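ADP-ribose pyrophosphatase (Streptococcus suis, PDB 3O8S) probably hydrolyses the pyrophosphate bond of ADP-ribose, giving AMP and ribose 5-phosphate, as a member of the Nudix hydrolase family. Local coordinates at residues A76-D81 / E194-E199; L189-E194 / E199-R204; K115-L120 / S163-S168; G91-P96 / G169-D174. All coordinates share one frame; numbering follows the deposited sequence.

Interaction 1: A76-D81 / E194-E199; sequences AIFQED and EASRSE. With EDO (1,2-ethanediol), chain B.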
loop_
_atom_site.group_PDB
_atom_site.type_symbol
_atom_site.label_atom_id
_atom_site.label_comp_id
_atom_site.label_asym_id
_atom_site.label_seq_id
_atom_site.Cartn_x
_atom_site.Cartn_y
_atom_site.Cartn_z
ATOM N N ALA A 76 4.139 12.486 4.691
ATOM C CA ALA A 76 3.392 13.469 5.489
ATOM C C ALA A 76 4.108 13.647 6.827
ATOM O O ALA A 76 4.154 12.712 7.612
ATOM C CB ALA A 76 1.965 12.986 5.703
ATOM N N ILE A 77 4.717 14.804 7.048
ATOM C CA ILE A 77 5.507 15.119 8.248
ATOM C C ILE A 77 4.835 16.263 9.000
ATOM O O ILE A 77 4.589 17.309 8.424
ATOM C CB ILE A 77 6.988 15.469 7.853
ATOM C CG1 ILE A 77 7.628 14.349 6.979
ATOM C CG2 ILE A 77 7.877 15.786 9.108
ATOM C CD1 ILE A 77 8.622 14.900 5.934
ATOM N N PHE A 78 4.580 16.077 10.296
ATOM C CA PHE A 78 3.908 17.095 11.115
ATOM C C PHE A 78 4.763 17.605 12.271
ATOM O O PHE A 78 5.512 16.852 12.881
ATOM C CB PHE A 78 2.565 16.541 11.668
ATOM C CG PHE A 78 1.543 16.265 10.584
ATOM C CD1 PHE A 78 1.485 15.023 9.958
ATOM C CD2 PHE A 78 0.671 17.261 10.156
ATOM C CE1 PHE A 78 0.551 14.775 8.933
ATOM C CE2 PHE A 78 -0.262 17.011 9.141
ATOM C CZ PHE A 78 -0.294 15.777 8.515
ATOM N N GLN A 79 4.609 18.887 12.577
ATOM C CA GLN A 79 5.198 19.594 13.713
ATOM C C GLN A 79 4.128 20.583 14.167
ATOM O O GLN A 79 3.689 21.394 13.352
ATOM C CB GLN A 79 6.551 20.271 13.348
ATOM C CG GLN A 79 7.726 19.269 13.180
ATOM C CD GLN A 79 8.118 18.527 14.457
ATOM O OE1 GLN A 79 8.691 19.095 15.384
ATOM N NE2 GLN A 79 7.839 17.232 14.530
ATOM N N GLU A 80 3.603 20.426 15.397
ATOM C CA GLU A 80 2.499 21.240 15.946
ATOM C C GLU A 80 1.238 21.155 15.049
ATOM O O GLU A 80 0.543 22.160 14.864
ATOM C CB GLU A 80 2.918 22.712 16.126
ATOM C CG GLU A 80 3.507 23.031 17.486
ATOM C CD GLU A 80 4.962 22.665 17.684
ATOM O OE1 GLU A 80 5.758 22.785 16.723
ATOM O OE2 GLU A 80 5.317 22.307 18.829
ATOM N N ASP A 81 0.979 19.961 14.469
ATOM C CA ASP A 81 -0.134 19.652 13.571
ATOM C C ASP A 81 -0.070 20.478 12.247
ATOM O O ASP A 81 -1.062 20.540 11.522
ATOM C CB ASP A 81 -1.496 19.810 14.285
ATOM C CG ASP A 81 -1.817 18.731 15.318
ATOM O OD1 ASP A 81 -1.258 17.615 15.215
ATOM O OD2 ASP A 81 -2.672 18.981 16.185
ATOM N N GLU A 194 -5.323 13.655 10.257
ATOM C CA GLU A 194 -6.169 12.751 11.021
ATOM C C GLU A 194 -5.359 11.484 11.405
ATOM O O GLU A 194 -5.406 11.087 12.562
ATOM C CB GLU A 194 -7.451 12.413 10.231
ATOM C CG GLU A 194 -8.511 11.662 11.025
ATOM C CD GLU A 194 -9.623 11.043 10.192
ATOM O OE1 GLU A 194 -9.937 11.599 9.110
ATOM O OE2 GLU A 194 -10.175 9.999 10.618
ATOM N N ALA A 195 -4.577 10.901 10.461
ATOM C CA ALA A 195 -3.705 9.748 10.749
ATOM C C ALA A 195 -2.641 10.095 11.808
ATOM O O ALA A 195 -2.409 9.291 12.721
ATOM C CB ALA A 195 -3.027 9.260 9.479
ATOM N N SER A 196 -2.046 11.303 11.734
ATOM C CA SER A 196 -1.054 11.705 12.739
ATOM C C SER A 196 -1.653 11.875 14.134
ATOM O O SER A 196 -0.909 11.754 15.111
ATOM C CB SER A 196 -0.343 13.001 12.343
ATOM O OG SER A 196 -1.134 14.135 12.635
ATOM N N ARG A 197 -2.968 12.211 14.225
ATOM C CA ARG A 197 -3.665 12.424 15.495
ATOM C C ARG A 197 -4.301 11.140 16.071
ATOM O O ARG A 197 -4.809 11.166 17.188
ATOM C CB ARG A 197 -4.767 13.488 15.328
ATOM C CG ARG A 197 -4.252 14.932 15.231
ATOM C CD ARG A 197 -5.367 15.860 14.791
ATOM N NE ARG A 197 -5.018 17.281 14.936
ATOM C CZ ARG A 197 -5.717 18.288 14.405
ATOM N NH1 ARG A 197 -6.809 18.043 13.687
ATOM N NH2 ARG A 197 -5.324 19.544 14.582
ATOM N N SER A 198 -4.300 10.042 15.325
ATOM C CA SER A 198 -5.001 8.835 15.742
ATOM C C SER A 198 -4.080 7.768 16.310
ATOM O O SER A 198 -3.086 7.415 15.671
ATOM C CB SER A 198 -5.778 8.260 14.554
ATOM O OG SER A 198 -6.627 9.219 13.943
ATOM N N GLU A 199 -4.410 7.238 17.494
ATOM C CA GLU A 199 -3.648 6.134 18.073
ATOM C C GLU A 199 -3.803 4.901 17.155
ATOM O O GLU A 199 -2.811 4.283 16.764
ATOM C CB GLU A 199 -4.117 5.832 19.499
ATOM C CG GLU A 199 -3.410 4.638 20.096
ATOM C CD GLU A 199 -3.864 4.315 21.491
ATOM O OE1 GLU A 199 -4.947 3.713 21.639
ATOM O OE2 GLU A 199 -3.155 4.702 22.443
HETATM C C1 EDO B . -8.119 7.123 17.254
HETATM O O1 EDO B . -7.518 5.851 17.566
HETATM C C2 EDO B . -8.028 8.147 18.406
HETATM O O2 EDO B . -6.675 8.455 18.815
#

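Interaction 2: L189-E194 / E199-R204; sequences LALCLE and EHWETR. With EDO (1,2-ethanediol), chain B; EDO (1,2-ethanediol), chain E.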
loop_
_atom_site.group_PDB
_atom_site.type_symbol
_atom_site.label_atom_id
_atom_site.label_comp_id
_atom_site.label_asym_id
_atom_site.label_seq_id
_atom_site.Cartn_x
_atom_site.Cartn_y
_atom_site.Cartn_z
ATOM N N LEU A 189 -4.273 15.816 2.477
ATOM C CA LEU A 189 -3.460 16.405 3.566
ATOM C C LEU A 189 -4.216 16.318 4.886
ATOM O O LEU A 189 -3.616 15.955 5.896
ATOM C CB LEU A 189 -3.080 17.868 3.276
ATOM C CG LEU A 189 -2.278 18.134 2.011
ATOM C CD1 LEU A 189 -1.739 19.558 2.001
ATOM C CD2 LEU A 189 -1.166 17.113 1.817
ATOM N N ALA A 190 -5.549 16.621 4.862
ATOM C CA ALA A 190 -6.440 16.524 6.025
ATOM C C ALA A 190 -6.504 15.060 6.513
ATOM O O ALA A 190 -6.411 14.812 7.723
ATOM C CB ALA A 190 -7.827 17.057 5.681
ATOM N N LEU A 191 -6.521 14.100 5.577
ATOM C CA LEU A 191 -6.481 12.669 5.911
ATOM C C LEU A 191 -5.167 12.317 6.643
ATOM O O LEU A 191 -5.189 11.609 7.658
ATOM C CB LEU A 191 -6.660 11.783 4.652
ATOM C CG LEU A 191 -6.940 10.283 4.932
ATOM C CD1 LEU A 191 -8.384 10.082 5.468
ATOM C CD2 LEU A 191 -6.666 9.405 3.682
ATOM N N CYS A 192 -4.035 12.837 6.144
ATOM C CA CYS A 192 -2.718 12.637 6.772
ATOM C C CYS A 192 -2.693 13.217 8.193
ATOM O O CYS A 192 -2.198 12.541 9.099
ATOM C CB CYS A 192 -1.617 13.240 5.905
ATOM S SG CYS A 192 -1.363 12.377 4.334
ATOM N N LEU A 193 -3.292 14.429 8.412
ATOM C CA LEU A 193 -3.366 15.042 9.757
ATOM C C LEU A 193 -4.162 14.150 10.722
ATOM O O LEU A 193 -3.711 13.889 11.849
ATOM C CB LEU A 193 -3.968 16.456 9.702
ATOM C CG LEU A 193 -4.201 17.189 11.051
ATOM C CD1 LEU A 193 -2.900 17.393 11.823
ATOM C CD2 LEU A 193 -4.877 18.508 10.836
ATOM N N GLU A 194 -5.323 13.655 10.257
ATOM C CA GLU A 194 -6.169 12.751 11.021
ATOM C C GLU A 194 -5.359 11.484 11.405
ATOM O O GLU A 194 -5.406 11.087 12.562
ATOM C CB GLU A 194 -7.451 12.413 10.231
ATOM C CG GLU A 194 -8.511 11.662 11.025
ATOM C CD GLU A 194 -9.623 11.043 10.192
ATOM O OE1 GLU A 194 -9.937 11.599 9.110
ATOM O OE2 GLU A 194 -10.175 9.999 10.618
ATOM N N GLU A 199 -4.410 7.238 17.494
ATOM C CA GLU A 199 -3.648 6.134 18.073
ATOM C C GLU A 199 -3.803 4.901 17.155
ATOM O O GLU A 199 -2.811 4.283 16.764
ATOM C CB GLU A 199 -4.117 5.832 19.499
ATOM C CG GLU A 199 -3.410 4.638 20.096
ATOM C CD GLU A 199 -3.864 4.315 21.491
ATOM O OE1 GLU A 199 -4.947 3.713 21.639
ATOM O OE2 GLU A 199 -3.155 4.702 22.443
ATOM N N HIS A 200 -5.041 4.624 16.739
ATOM C CA HIS A 200 -5.337 3.546 15.807
ATOM C C HIS A 200 -5.692 4.105 14.446
ATOM O O HIS A 200 -6.386 5.105 14.355
ATOM C CB HIS A 200 -6.476 2.679 16.330
ATOM C CG HIS A 200 -6.185 2.118 17.673
ATOM N ND1 HIS A 200 -5.167 1.207 17.862
ATOM C CD2 HIS A 200 -6.784 2.361 18.860
ATOM C CE1 HIS A 200 -5.188 0.913 19.153
ATOM N NE2 HIS A 200 -6.162 1.561 19.785
ATOM N N TRP A 201 -5.261 3.434 13.383
ATOM C CA TRP A 201 -5.558 3.887 12.034
ATOM C C TRP A 201 -5.852 2.734 11.105
ATOM O O TRP A 201 -5.078 1.786 11.019
ATOM C CB TRP A 201 -4.367 4.708 11.476
ATOM C CG TRP A 201 -4.638 5.310 10.123
ATOM C CD1 TRP A 201 -4.125 4.903 8.926
ATOM C CD2 TRP A 201 -5.498 6.428 9.837
ATOM N NE1 TRP A 201 -4.625 5.678 7.910
ATOM C CE2 TRP A 201 -5.470 6.626 8.441
ATOM C CE3 TRP A 201 -6.275 7.295 10.634
ATOM C CZ2 TRP A 201 -6.224 7.632 7.811
ATOM C CZ3 TRP A 201 -7.038 8.275 10.012
ATOM C CH2 TRP A 201 -6.995 8.452 8.619
ATOM N N GLU A 202 -6.929 2.863 10.344
ATOM C CA GLU A 202 -7.315 1.923 9.309
ATOM C C GLU A 202 -6.851 2.517 7.986
ATOM O O GLU A 202 -7.438 3.497 7.533
ATOM C CB GLU A 202 -8.839 1.666 9.312
ATOM C CG GLU A 202 -9.219 0.453 8.470
ATOM C CD GLU A 202 -8.876 -0.902 9.069
ATOM O OE1 GLU A 202 -8.656 -0.986 10.299
ATOM O OE2 GLU A 202 -8.788 -1.882 8.296
ATOM N N THR A 203 -5.801 1.913 7.358
ATOM C CA THR A 203 -5.221 2.389 6.098
ATOM C C THR A 203 -6.296 2.397 5.012
ATOM O O THR A 203 -7.016 1.403 4.818
ATOM C CB THR A 203 -4.011 1.532 5.764
ATOM O OG1 THR A 203 -3.016 1.785 6.763
ATOM C CG2 THR A 203 -3.479 1.764 4.348
ATOM N N ARG A 204 -6.417 3.534 4.326
ATOM C CA ARG A 204 -7.458 3.689 3.308
ATOM C C ARG A 204 -6.971 3.243 1.983
ATOM O O ARG A 204 -5.821 3.464 1.647
ATOM C CB ARG A 204 -7.948 5.146 3.221
ATOM C CG ARG A 204 -8.329 5.750 4.567
ATOM C CD ARG A 204 -9.479 5.022 5.259
ATOM N NE ARG A 204 -9.376 5.192 6.705
ATOM C CZ ARG A 204 -9.940 6.181 7.385
ATOM N NH1 ARG A 204 -10.719 7.056 6.773
ATOM N NH2 ARG A 204 -9.740 6.293 8.687
HETATM C C1 EDO B . -8.119 7.123 17.254
HETATM O O1 EDO B . -7.518 5.851 17.566
HETATM C C2 EDO B . -8.028 8.147 18.406
HETATM O O2 EDO B . -6.675 8.455 18.815
HETATM C C1 EDO E . -2.989 -1.332 15.986
HETATM O O1 EDO E . -3.839 -0.183 15.881
HETATM C C2 EDO E . -2.745 -1.618 17.461
HETATM O O2 EDO E . -2.213 -0.428 18.051
#

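Interaction 3: K115-L120 / S163-S168; sequences KEEAGL and SETVAS. With EDO (1,2-ethanediol), chain C.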
loop_
_atom_site.group_PDB
_atom_site.type_symbol
_atom_site.label_atom_id
_atom_site.label_comp_id
_atom_site.label_asym_id
_atom_site.label_seq_id
_atom_site.Cartn_x
_atom_site.Cartn_y
_atom_site.Cartn_z
ATOM N N LYS A 115 14.902 13.275 2.483
ATOM C CA LYS A 115 16.274 13.760 2.660
ATOM C C LYS A 115 16.709 14.620 1.471
ATOM O O LYS A 115 17.163 15.742 1.673
ATOM C CB LYS A 115 17.267 12.604 2.882
ATOM C CG LYS A 115 18.693 13.069 3.213
ATOM C CD LYS A 115 18.755 13.847 4.540
ATOM C CE LYS A 115 20.146 14.252 4.939
ATOM N NZ LYS A 115 20.165 14.790 6.324
ATOM N N GLU A 116 16.512 14.113 0.243
ATOM C CA GLU A 116 16.890 14.781 -1.006
ATOM C C GLU A 116 16.083 16.042 -1.302
ATOM O O GLU A 116 16.636 16.985 -1.840
ATOM C CB GLU A 116 16.728 13.816 -2.190
ATOM C CG GLU A 116 17.812 12.752 -2.265
ATOM C CD GLU A 116 17.619 11.665 -3.307
ATOM O OE1 GLU A 116 16.545 11.618 -3.955
ATOM O OE2 GLU A 116 18.553 10.848 -3.468
ATOM N N GLU A 117 14.781 16.045 -1.000
ATOM C CA GLU A 117 13.892 17.160 -1.332
ATOM C C GLU A 117 13.728 18.205 -0.220
ATOM O O GLU A 117 13.508 19.372 -0.545
ATOM C CB GLU A 117 12.501 16.622 -1.707
ATOM C CG GLU A 117 12.501 15.861 -3.021
ATOM C CD GLU A 117 11.282 15.014 -3.316
ATOM O OE1 GLU A 117 10.195 15.308 -2.771
ATOM O OE2 GLU A 117 11.409 14.062 -4.116
ATOM N N ALA A 118 13.782 17.791 1.070
ATOM C CA ALA A 118 13.533 18.709 2.183
ATOM C C ALA A 118 14.719 18.873 3.160
ATOM O O ALA A 118 14.649 19.741 4.046
ATOM C CB ALA A 118 12.291 18.252 2.951
ATOM N N GLY A 119 15.780 18.078 2.967
ATOM C CA GLY A 119 16.974 18.071 3.810
ATOM C C GLY A 119 16.710 17.429 5.165
ATOM O O GLY A 119 17.526 17.548 6.085
ATOM N N LEU A 120 15.575 16.716 5.289
ATOM C CA LEU A 120 15.162 16.165 6.562
ATOM C C LEU A 120 15.366 14.667 6.725
ATOM O O LEU A 120 15.094 13.889 5.812
ATOM C CB LEU A 120 13.663 16.490 6.819
ATOM C CG LEU A 120 13.250 17.988 6.728
ATOM C CD1 LEU A 120 11.754 18.155 6.996
ATOM C CD2 LEU A 120 14.051 18.855 7.689
ATOM N N SER A 163 18.271 20.027 -6.892
ATOM C CA SER A 163 17.772 20.060 -8.269
ATOM C C SER A 163 16.259 19.782 -8.387
ATOM O O SER A 163 15.693 19.952 -9.473
ATOM C CB SER A 163 18.527 19.028 -9.101
ATOM O OG SER A 163 18.359 17.728 -8.555
ATOM N N GLU A 164 15.614 19.351 -7.298
ATOM C CA GLU A 164 14.196 19.003 -7.326
ATOM C C GLU A 164 13.275 20.094 -6.767
ATOM O O GLU A 164 12.196 20.305 -7.321
ATOM C CB GLU A 164 13.949 17.693 -6.551
ATOM C CG GLU A 164 14.363 16.448 -7.322
ATOM C CD GLU A 164 14.859 15.291 -6.476
ATOM O OE1 GLU A 164 14.045 14.707 -5.726
ATOM O OE2 GLU A 164 16.055 14.938 -6.597
ATOM N N THR A 165 13.646 20.722 -5.634
ATOM C CA THR A 165 12.795 21.706 -4.951
ATOM C C THR A 165 13.573 22.968 -4.648
ATOM O O THR A 165 14.808 22.957 -4.700
ATOM C CB THR A 165 12.175 21.101 -3.667
ATOM O OG1 THR A 165 13.194 20.872 -2.690
ATOM C CG2 THR A 165 11.376 19.848 -3.938
ATOM N N VAL A 166 12.849 24.063 -4.326
ATOM C CA VAL A 166 13.459 25.394 -4.140
ATOM C C VAL A 166 13.178 26.004 -2.745
ATOM O O VAL A 166 13.850 26.959 -2.364
ATOM C CB VAL A 166 13.041 26.365 -5.294
ATOM C CG1 VAL A 166 13.652 25.925 -6.621
ATOM C CG2 VAL A 166 11.517 26.486 -5.428
ATOM N N ALA A 167 12.218 25.431 -1.983
ATOM C CA ALA A 167 11.838 25.848 -0.620
ATOM C C ALA A 167 11.006 24.764 0.068
ATOM O O ALA A 167 10.562 23.810 -0.576
ATOM C CB ALA A 167 11.061 27.163 -0.655
ATOM N N SER A 168 10.809 24.917 1.384
ATOM C CA SER A 168 10.034 24.027 2.245
ATOM C C SER A 168 9.520 24.805 3.458
ATOM O O SER A 168 10.044 25.863 3.783
ATOM C CB SER A 168 10.873 22.837 2.692
ATOM O OG SER A 168 11.866 23.295 3.591
HETATM C C1 EDO C . 13.151 22.120 6.368
HETATM O O1 EDO C . 12.506 21.341 5.326
HETATM C C2 EDO C . 12.340 22.301 7.650
HETATM O O2 EDO C . 11.319 23.283 7.449
#

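Interaction 4: G91-P96 / G169-D174; sequences GLWSLP and GFFSLD. With EDO (1,2-ethanediol), chain F.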
loop_
_atom_site.group_PDB
_atom_site.type_symbol
_atom_site.label_atom_id
_atom_site.label_comp_id
_atom_site.label_asym_id
_atom_site.label_seq_id
_atom_site.Cartn_x
_atom_site.Cartn_y
_atom_site.Cartn_z
ATOM N N GLY A 91 6.267 26.996 -8.659
ATOM C CA GLY A 91 5.689 27.678 -7.499
ATOM C C GLY A 91 4.613 26.934 -6.717
ATOM O O GLY A 91 4.022 27.506 -5.796
ATOM N N LEU A 92 4.308 25.680 -7.102
ATOM C CA LEU A 92 3.306 24.860 -6.413
ATOM C C LEU A 92 3.956 24.029 -5.312
ATOM O O LEU A 92 5.154 23.722 -5.376
ATOM C CB LEU A 92 2.509 23.959 -7.371
ATOM C CG LEU A 92 1.690 24.677 -8.471
ATOM C CD1 LEU A 92 1.123 23.667 -9.431
ATOM C CD2 LEU A 92 0.558 25.529 -7.882
ATOM N N TRP A 93 3.155 23.691 -4.294
ATOM C CA TRP A 93 3.607 22.984 -3.106
ATOM C C TRP A 93 3.067 21.577 -3.018
ATOM O O TRP A 93 1.918 21.290 -3.397
ATOM C CB TRP A 93 3.231 23.775 -1.855
ATOM C CG TRP A 93 3.891 25.129 -1.798
ATOM C CD1 TRP A 93 3.553 26.237 -2.522
ATOM C CD2 TRP A 93 5.016 25.502 -0.992
ATOM N NE1 TRP A 93 4.374 27.285 -2.193
ATOM C CE2 TRP A 93 5.271 26.870 -1.240
ATOM C CE3 TRP A 93 5.805 24.826 -0.044
ATOM C CZ2 TRP A 93 6.321 27.561 -0.618
ATOM C CZ3 TRP A 93 6.836 25.509 0.577
ATOM C CH2 TRP A 93 7.091 26.861 0.287
ATOM N N SER A 94 3.919 20.677 -2.539
ATOM C CA SER A 94 3.516 19.294 -2.422
ATOM C C SER A 94 4.266 18.597 -1.288
ATOM O O SER A 94 5.271 19.095 -0.784
ATOM C CB SER A 94 3.731 18.557 -3.750
ATOM O OG SER A 94 5.088 18.526 -4.161
ATOM N N LEU A 95 3.751 17.456 -0.880
ATOM C CA LEU A 95 4.416 16.606 0.087
ATOM C C LEU A 95 5.676 16.059 -0.559
ATOM O O LEU A 95 5.635 15.732 -1.763
ATOM C CB LEU A 95 3.510 15.419 0.483
ATOM C CG LEU A 95 2.202 15.696 1.190
ATOM C CD1 LEU A 95 1.415 14.399 1.354
ATOM C CD2 LEU A 95 2.452 16.335 2.528
ATOM N N PRO A 96 6.784 15.887 0.193
ATOM C CA PRO A 96 7.970 15.261 -0.416
ATOM C C PRO A 96 7.586 13.875 -0.933
ATOM O O PRO A 96 6.727 13.202 -0.350
ATOM C CB PRO A 96 8.981 15.195 0.742
ATOM C CG PRO A 96 8.543 16.270 1.671
ATOM C CD PRO A 96 7.035 16.245 1.603
ATOM N N GLY A 169 8.480 24.299 4.087
ATOM C CA GLY A 169 7.902 24.963 5.241
ATOM C C GLY A 169 6.821 24.142 5.897
ATOM O O GLY A 169 6.317 23.189 5.300
ATOM N N PHE A 170 6.478 24.494 7.141
ATOM C CA PHE A 170 5.383 23.853 7.857
ATOM C C PHE A 170 4.172 24.742 7.710
ATOM O O PHE A 170 4.236 25.949 7.984
ATOM C CB PHE A 170 5.730 23.569 9.316
ATOM C CG PHE A 170 6.664 22.394 9.450
ATOM C CD1 PHE A 170 6.170 21.090 9.468
ATOM C CD2 PHE A 170 8.038 22.588 9.572
ATOM C CE1 PHE A 170 7.033 20.004 9.590
ATOM C CE2 PHE A 170 8.899 21.496 9.710
ATOM C CZ PHE A 170 8.391 20.211 9.725
ATOM N N PHE A 171 3.093 24.163 7.195
ATOM C CA PHE A 171 1.888 24.925 6.911
ATOM C C PHE A 171 0.699 24.373 7.648
ATOM O O PHE A 171 0.517 23.164 7.707
ATOM C CB PHE A 171 1.603 24.935 5.392
ATOM C CG PHE A 171 2.662 25.624 4.572
ATOM C CD1 PHE A 171 3.751 24.915 4.076
ATOM C CD2 PHE A 171 2.563 26.980 4.274
ATOM C CE1 PHE A 171 4.731 25.554 3.317
ATOM C CE2 PHE A 171 3.541 27.618 3.503
ATOM C CZ PHE A 171 4.617 26.900 3.025
ATOM N N SER A 172 -0.119 25.280 8.186
ATOM C CA SER A 172 -1.372 24.974 8.858
ATOM C C SER A 172 -2.391 24.540 7.789
ATOM O O SER A 172 -2.408 25.111 6.688
ATOM C CB SER A 172 -1.849 26.201 9.636
ATOM O OG SER A 172 -3.163 26.057 10.150
ATOM N N LEU A 173 -3.232 23.544 8.099
ATOM C CA LEU A 173 -4.234 23.060 7.132
ATOM C C LEU A 173 -5.353 24.084 6.868
ATOM O O LEU A 173 -6.125 23.915 5.917
ATOM C CB LEU A 173 -4.843 21.719 7.567
ATOM C CG LEU A 173 -3.959 20.462 7.577
ATOM C CD1 LEU A 173 -4.759 19.290 7.192
ATOM C CD2 LEU A 173 -2.792 20.540 6.604
ATOM N N ASP A 174 -5.412 25.160 7.682
ATOM C CA ASP A 174 -6.382 26.247 7.546
ATOM C C ASP A 174 -5.803 27.370 6.681
ATOM O O ASP A 174 -6.546 28.260 6.265
ATOM C CB ASP A 174 -6.800 26.788 8.931
ATOM C CG ASP A 174 -7.285 25.726 9.912
ATOM O OD1 ASP A 174 -8.158 24.901 9.524
ATOM O OD2 ASP A 174 -6.797 25.717 11.063
HETATM C C1 EDO F . 8.981 17.400 -5.492
HETATM O O1 EDO F . 9.509 16.479 -6.452
HETATM C C2 EDO F . 7.896 16.706 -4.682
HETATM O O2 EDO F . 6.636 16.840 -5.341
#

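Interaction 1: A76-D81 / E194-E199
D81 and R197 form a salt bridge in which both N-H groups on one side of the guanidinium converge on a single carboxylate oxygen. R197 NE reaches D81 OD2 at 3.2 Å and R197 NH2 reaches the same OD2 at 3.1 Å, with N-H...O angles of 151° and 149°. OD2 lies at the guanidinium edge, in its plane, but both nitrogens approach from the same face of the carboxylate, whose plane stands 84° from that of the guanidinium. The long arginine suits the end of a helix here, because its chain, extended from CG to NE, spans the distance to the neighbouring turn. Beside this pair, S196 sits over one face of the F78 ring toward its rim, with S196 CB 3.6 Å from F78 CD1. The hydroxyl of S196 is bonded back to L193 O of its own helix, so a small polar residue can lie against an aromatic face. Further out, E80 and D81 have positive phi and make the tight turn between strands 70-79 and 82-87, which presents the aspartate to helix 186-197. F78 also packs on C192 and L193 of that helix. The contact is thus apolar on the ring side and ionic at the surface, where two N-H groups on one oxygen hold the end of the exposed R197 and solvent probably weakens the attraction.

Interaction 2: L189-E194 / E199-R204
L191 and E194, one turn apart on helix 186-197, meet the indole edge of W201 in a partly buried helix-to-tail contact of the Nudix fold, where the chain doubles back after its last helix toward the short strand 204-205. Tryptophan suits this place because its broad ring can reach from the tail to the helix, offering an apolar edge to L191 while its N-H serves strand 120-132. L191 CD1 lies in the ring plane at the benzo edge, 3.8 Å from W201 CH2, and the two side chains cross at about a right angle. E194 comes to the same edge with its carboxylate turned 83° from the indole, E194 OE2 standing 3.6 Å from W201 CZ3. The E194 chain is fully extended, with CG anti to the backbone N (chi1 -170°), which carries the acid along the helix surface to the ring while its aliphatic part packs as well. W201 NE1 bonds to V128 O, which, with the packing at the benzo edge, restrains the turn of the ring. R204 NH2 lies over one face of the indole, toward its rim; E194 OE2 and R204 NH2 have opposite charges but, at 4.2 Å, are too far apart for a salt bridge. On its outward side the tail meets the second subunit: H200 stacks on H200 of that subunit, and E202 forms a salt bridge with its R126. What steadies R204 over W201 is the bond from R204 NE to E202 O, 2.7 Å long, entering nearly in line with the C=O bond and close to the guanidinium plane.

Interaction 3: K115-L120 / S163-S168
The C-terminal end of the Nudix box is where E117 meets T165 and E164, for the run E116-E117-A118-G119-L120 matches the Glu-Glu-x-Gly-hydrophobic close of that signature. In Nudix hydrolases glutamates of this motif commonly bind the catalytic magnesium; here no metal lies in the contact. T165 OG1 donates to E117 O across 2.6 Å, in the carbonyl plane and on a lone pair. The hydroxyl sits between the backbone N and carbonyl carbon of T165 (chi1 68°), an orientation that aims it at the helix end, where the carbonyls have lost their usual helical partners. Threonine fits doubly, since its methyl, CG2, lies 4.1 Å from E117 CB. Above this bond the two acids approach closely: E164 OE1 is 3.2 Å from E117 OE2 and 3.3 Å from E117 CG, with the carboxylate planes 76° apart. Both oxygens are acceptors and no bond joins them. The other oxygen of E117, OE1, takes the N-H of G97, which ties the side chain to strand 93-99, the strand preceding the helix. A 1,2-ethanediol molecule, probably from the crystallisation liquor, bridges the far end: its O1 donates to A118 O and accepts from S168 OG at 2.7 Å. G119 has positive phi, a conformation easy for glycine, and turns the chain from helix 106-118 into strand 120-132. The helix end thus rests on the loop leading into strand 167-171, with A118 and L120 packing on L84 and T165 on V86, both of strand 82-87.

Interaction 4: G91-P96 / G169-D174
W93 and G169 are the nearest backbone pair, their CA atoms 9.6 Å apart, so the two segments meet mainly through side chains, not as paired strands. Each instead bonds to strand 82-87: S94 with V86, and G169 with L85. Across the gap W93 and F171 make a T-shaped stack, the edge of the F171 ring pointing at the face of the six-membered ring of W93. The centroids lie 4.8 Å apart and the planes are inclined at 70°. F171 CE1 and CZ do the touching, CE1 coming within 3.5 Å of W93 CZ3. In both residues CG is anti to the carbonyl carbon (chi1 -62° in W93, -64° in F171), which swings each ring out to meet the other. G169 suits its place because F171 CE1 stands close to where a beta carbon would be, and its N lies at the indole edge, 4.1 Å from W93 CZ3. P177 packs on both rings from a nearby loop. The chemistry is that of weakly positive aromatic C-H groups directed at an electron-rich indole face, a modest electrostatic preference added to dispersion, consistent with the edge-to-face geometry.

Overall arrangement
From the N terminus, strand 70-79 and its turn supply the first half of interaction 1, which closes only at the last helix, more than a hundred residues on. Within that long loop lies interaction 4, joining 91-96 to 169-174, and within interaction 4 lies interaction 3, joining the end of the Nudix-box helix to the approach to strand 167-171. Interaction 2 opens on helix 186-197 before interaction 1 closes and ends in the C-terminal tail, so these two cross and share E194 and E199. Interactions 3 and 4 meet through E117 and P96; L173 and L95 link interaction 4 to the last helix. Together they tie the sheet to helices 106-118 and 186-197 and to the tail.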